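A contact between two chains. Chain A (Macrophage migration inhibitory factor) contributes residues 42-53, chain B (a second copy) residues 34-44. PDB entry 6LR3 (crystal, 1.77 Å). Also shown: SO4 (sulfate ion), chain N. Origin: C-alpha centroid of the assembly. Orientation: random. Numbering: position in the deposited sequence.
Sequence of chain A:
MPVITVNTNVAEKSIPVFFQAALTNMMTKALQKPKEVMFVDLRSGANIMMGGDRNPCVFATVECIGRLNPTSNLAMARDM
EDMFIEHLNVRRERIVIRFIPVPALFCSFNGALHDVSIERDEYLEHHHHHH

Chain A, residues 42-53: LRSGANIMMGGD
Chain B 34-44: PKEVMFVDLRS

Residues 48-50 of chain A and 39-43 of chain B form an intermolecular antiparallel sheet: their axes run at 170° and approach to 4.6 Å. Ile48(A) faces Asp41(B) and Met50(A) faces Phe39(B) as non-hydrogen-bonded pairs, with CA-CA separations of 4.1 and 4.3 Å; between them Met49(A) and Val40(B) form the hydrogen-bonded pair, CA-CA 5.5 Å.

Four backbone hydrogen bonds fix this register. Met49(A) N donates to Val40(B) O (3.0 Å, 169°) and Val40(B) N returns to Met49(A) O (3.0 Å, 151°). Outside this pair, Leu42(B) N reaches Asn47(A) O at 2.9 Å, and Gly51(A) N reaches Met38(B) O at 2.8 Å. Water 3 bridges the latter end, accepting from Gly52(A) N (3.0 Å) and donating to Met38(B) O (2.8 Å), which thus receives two hydrogen bonds. Water 1 accepts weakly from Asn47(A) N (3.0 Å) and donates to Asp41(B) OD1 (2.6 Å) and Leu42(B) O (2.9 Å).

Chain A then enters a type I' turn, Met50(A) to Asp53(A), closed by Asp53(A) N to Met50(A) O at 3.1 Å. Gly51(A) (phi/psi 68/21) and Gly52(A) (76/8) supply its positive phi values; an ideal CB on Gly52(A) would lie 2.8 Å from Lys35(B) CE, a clash.

Ile48(A) (tt), Met50(A) (ttt) and Phe39(B) (m, chi2 82°) share one sheet face. Met50(A) CG sits 3.8 Å from the Phe39(B) ring centroid, 12° off the normal, a CH-pi contact; Ile48(A) CD1 approaches Phe39(B) CD2 at 3.6 Å.

Arg43(A) NH1 and Arg43(B) NH2, both donors, lie 3.4 Å apart without bonding. Arg43(A) NH1 and Arg43(B) NH2 each donate to sulfate O1 at 2.8 Å, so the anion offsets their like charges. Arg43(B) NH2 also salt-bridges Asp41(B) OD2 at 3.0 Å.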

# COMPACT_ATOMS: atom_id res chain seq x y z
N LEU A 42 -10.35 -4.94 0.39
CA LEU A 42 -10.13 -6.33 -0.04
C LEU A 42 -9.68 -6.32 -1.50
O LEU A 42 -10.45 -5.91 -2.36
CB LEU A 42 -11.42 -7.14 0.13
CG LEU A 42 -11.39 -8.56 -0.43
CD1 LEU A 42 -10.28 -9.36 0.22
CD2 LEU A 42 -12.75 -9.20 -0.17
N ARG A 43 -8.46 -6.74 -1.73
CA ARG A 43 -7.91 -6.96 -3.09
C ARG A 43 -7.95 -8.46 -3.33
O ARG A 43 -6.98 -9.14 -2.98
CB ARG A 43 -6.50 -6.41 -3.23
CG ARG A 43 -6.40 -4.90 -3.14
CD ARG A 43 -6.36 -4.41 -1.73
NE ARG A 43 -6.14 -2.98 -1.63
CZ ARG A 43 -4.96 -2.36 -1.59
NH1 ARG A 43 -3.82 -3.05 -1.64
NH2 ARG A 43 -4.92 -1.05 -1.43
N SER A 44 -9.04 -8.96 -3.85
CA SER A 44 -9.17 -10.39 -4.19
C SER A 44 -8.85 -10.57 -5.66
O SER A 44 -8.90 -9.58 -6.44
CB SER A 44 -10.52 -10.91 -3.79
OG SER A 44 -11.48 -10.26 -4.54
N GLY A 45 -8.49 -11.79 -6.04
CA GLY A 45 -8.05 -12.11 -7.41
C GLY A 45 -6.86 -11.24 -7.78
O GLY A 45 -6.64 -11.00 -8.97
N ALA A 46 -6.10 -10.82 -6.79
CA ALA A 46 -4.92 -9.96 -7.00
C ALA A 46 -3.84 -10.78 -7.67
O ALA A 46 -3.76 -12.03 -7.41
CB ALA A 46 -4.46 -9.34 -5.72
N ASN A 47 -3.00 -10.10 -8.46
CA ASN A 47 -1.84 -10.76 -9.07
C ASN A 47 -0.69 -10.75 -8.06
O ASN A 47 0.28 -9.98 -8.24
CB ASN A 47 -1.44 -10.15 -10.39
CG ASN A 47 -0.41 -11.01 -11.06
OD1 ASN A 47 -0.02 -12.05 -10.52
ND2 ASN A 47 0.04 -10.52 -12.21
N ILE A 48 -0.86 -11.51 -6.99
CA ILE A 48 0.13 -11.62 -5.90
C ILE A 48 0.56 -13.07 -5.85
O ILE A 48 -0.30 -13.99 -5.77
CB ILE A 48 -0.44 -11.07 -4.58
CG1 ILE A 48 0.66 -11.10 -3.52
CG2 ILE A 48 -1.69 -11.80 -4.09
CD1 ILE A 48 0.32 -10.41 -2.23
N MET A 49 1.84 -13.28 -5.96
CA MET A 49 2.44 -14.63 -5.83
C MET A 49 3.31 -14.61 -4.59
O MET A 49 3.74 -13.52 -4.13
CB MET A 49 3.19 -15.07 -7.08
CG MET A 49 4.45 -14.32 -7.36
SD MET A 49 5.60 -15.21 -8.51
CE MET A 49 4.50 -15.63 -9.85
N MET A 50 3.50 -15.79 -4.02
CA MET A 50 4.30 -15.97 -2.80
C MET A 50 5.20 -17.19 -3.03
O MET A 50 4.68 -18.20 -3.49
CB MET A 50 3.40 -16.18 -1.60
CG MET A 50 4.14 -16.31 -0.31
SD MET A 50 2.98 -16.89 0.97
CE MET A 50 4.00 -16.75 2.42
N GLY A 51 6.49 -17.05 -2.78
CA GLY A 51 7.42 -18.18 -2.94
C GLY A 51 7.59 -18.56 -4.39
O GLY A 51 7.96 -19.72 -4.66
N GLY A 52 7.27 -17.65 -5.31
CA GLY A 52 7.35 -17.93 -6.76
C GLY A 52 6.19 -18.78 -7.23
O GLY A 52 6.23 -19.22 -8.38
N ASP A 53 5.18 -19.04 -6.41
CA ASP A 53 4.06 -19.87 -6.90
C ASP A 53 2.71 -19.23 -6.58
O ASP A 53 2.64 -18.29 -5.75
CB ASP A 53 4.23 -21.30 -6.41
CG ASP A 53 3.86 -21.46 -4.97
OD1 ASP A 53 2.74 -21.03 -4.60
OD2 ASP A 53 4.68 -22.02 -4.22
N PRO B 34 14.26 -16.25 2.70
CA PRO B 34 13.73 -17.47 2.11
C PRO B 34 12.78 -17.09 0.97
O PRO B 34 11.91 -16.25 1.17
CB PRO B 34 13.03 -18.18 3.25
CG PRO B 34 13.66 -17.60 4.49
CD PRO B 34 13.95 -16.15 4.14
N LYS B 35 12.92 -17.74 -0.16
CA LYS B 35 12.02 -17.51 -1.30
C LYS B 35 10.56 -17.73 -0.87
O LYS B 35 9.68 -17.04 -1.36
CB LYS B 35 12.36 -18.50 -2.42
CG LYS B 35 11.53 -18.31 -3.67
CD LYS B 35 12.16 -19.02 -4.83
CE LYS B 35 11.23 -19.14 -6.00
NZ LYS B 35 11.94 -19.68 -7.19
N GLU B 36 10.32 -18.68 0.04
CA GLU B 36 8.93 -19.09 0.37
C GLU B 36 8.15 -17.92 0.95
O GLU B 36 6.92 -17.96 0.81
CB GLU B 36 9.00 -20.32 1.27
CG GLU B 36 9.33 -20.03 2.71
CD GLU B 36 9.79 -21.33 3.42
OE1 GLU B 36 10.80 -21.90 2.90
OE2 GLU B 36 9.09 -21.81 4.33
N VAL B 37 8.78 -16.91 1.53
CA VAL B 37 8.05 -15.76 2.14
C VAL B 37 8.24 -14.51 1.28
O VAL B 37 7.93 -13.42 1.77
CB VAL B 37 8.45 -15.54 3.60
CG1 VAL B 37 7.97 -16.73 4.45
CG2 VAL B 37 9.94 -15.25 3.77
N MET B 38 8.68 -14.65 0.03
CA MET B 38 8.78 -13.53 -0.92
C MET B 38 7.45 -13.39 -1.68
O MET B 38 7.08 -14.30 -2.44
CB MET B 38 9.91 -13.76 -1.93
CG MET B 38 10.05 -12.65 -2.97
SD MET B 38 10.57 -11.06 -2.25
CE MET B 38 12.11 -11.63 -1.54
N PHE B 39 6.77 -12.28 -1.50
CA PHE B 39 5.59 -11.94 -2.31
C PHE B 39 5.99 -10.96 -3.39
O PHE B 39 6.79 -10.02 -3.13
CB PHE B 39 4.51 -11.27 -1.48
CG PHE B 39 3.89 -12.09 -0.38
CD1 PHE B 39 4.51 -12.22 0.84
CD2 PHE B 39 2.63 -12.64 -0.55
CE1 PHE B 39 3.89 -12.90 1.89
CE2 PHE B 39 2.01 -13.32 0.48
CZ PHE B 39 2.63 -13.43 1.71
N VAL B 40 5.40 -11.10 -4.57
CA VAL B 40 5.44 -10.07 -5.61
C VAL B 40 4.00 -9.80 -6.02
O VAL B 40 3.34 -10.70 -6.55
CB VAL B 40 6.32 -10.44 -6.82
CG1 VAL B 40 6.31 -9.29 -7.82
CG2 VAL B 40 7.74 -10.75 -6.39
N ASP B 41 3.56 -8.59 -5.70
CA ASP B 41 2.19 -8.10 -5.94
C ASP B 41 2.29 -7.13 -7.12
O ASP B 41 2.79 -6.01 -6.95
CB ASP B 41 1.66 -7.50 -4.65
CG ASP B 41 0.21 -7.05 -4.72
OD1 ASP B 41 -0.35 -7.11 -5.80
OD2 ASP B 41 -0.28 -6.60 -3.65
N LEU B 42 1.90 -7.59 -8.30
CA LEU B 42 1.98 -6.81 -9.54
C LEU B 42 0.64 -6.14 -9.83
O LEU B 42 -0.33 -6.82 -10.04
CB LEU B 42 2.39 -7.72 -10.70
CG LEU B 42 2.42 -7.05 -12.07
CD1 LEU B 42 3.34 -5.86 -12.12
CD2 LEU B 42 2.80 -8.07 -13.12
N ARG B 43 0.64 -4.82 -9.78
CA ARG B 43 -0.52 -4.00 -10.21
C ARG B 43 -0.17 -3.44 -11.59
O ARG B 43 0.45 -2.39 -11.69
CB ARG B 43 -0.82 -2.88 -9.22
CG ARG B 43 -1.31 -3.36 -7.87
CD ARG B 43 -0.17 -3.77 -6.96
NE ARG B 43 -0.59 -4.11 -5.62
CZ ARG B 43 -0.74 -3.25 -4.62
NH1 ARG B 43 -0.51 -1.94 -4.79
NH2 ARG B 43 -1.06 -3.72 -3.42
N SER B 44 -0.53 -4.19 -12.61
CA SER B 44 -0.30 -3.74 -14.01
C SER B 44 -1.59 -3.11 -14.53
O SER B 44 -2.67 -3.34 -13.94
CB SER B 44 0.18 -4.89 -14.85
OG SER B 44 -0.82 -5.85 -14.90
S SO4 N . -1.12 -0.46 -1.37
O1 SO4 N . -1.27 -1.92 -1.32
O2 SO4 N . -2.44 0.18 -1.33
O3 SO4 N . -0.50 -0.12 -2.64
O4 SO4 N . -0.29 -0.02 -0.30
O HOH W 1 -2.09 -7.33 -7.75
O HOH W 2 -1.13 -8.11 -13.25
O HOH W 3 6.85 -14.72 -5.22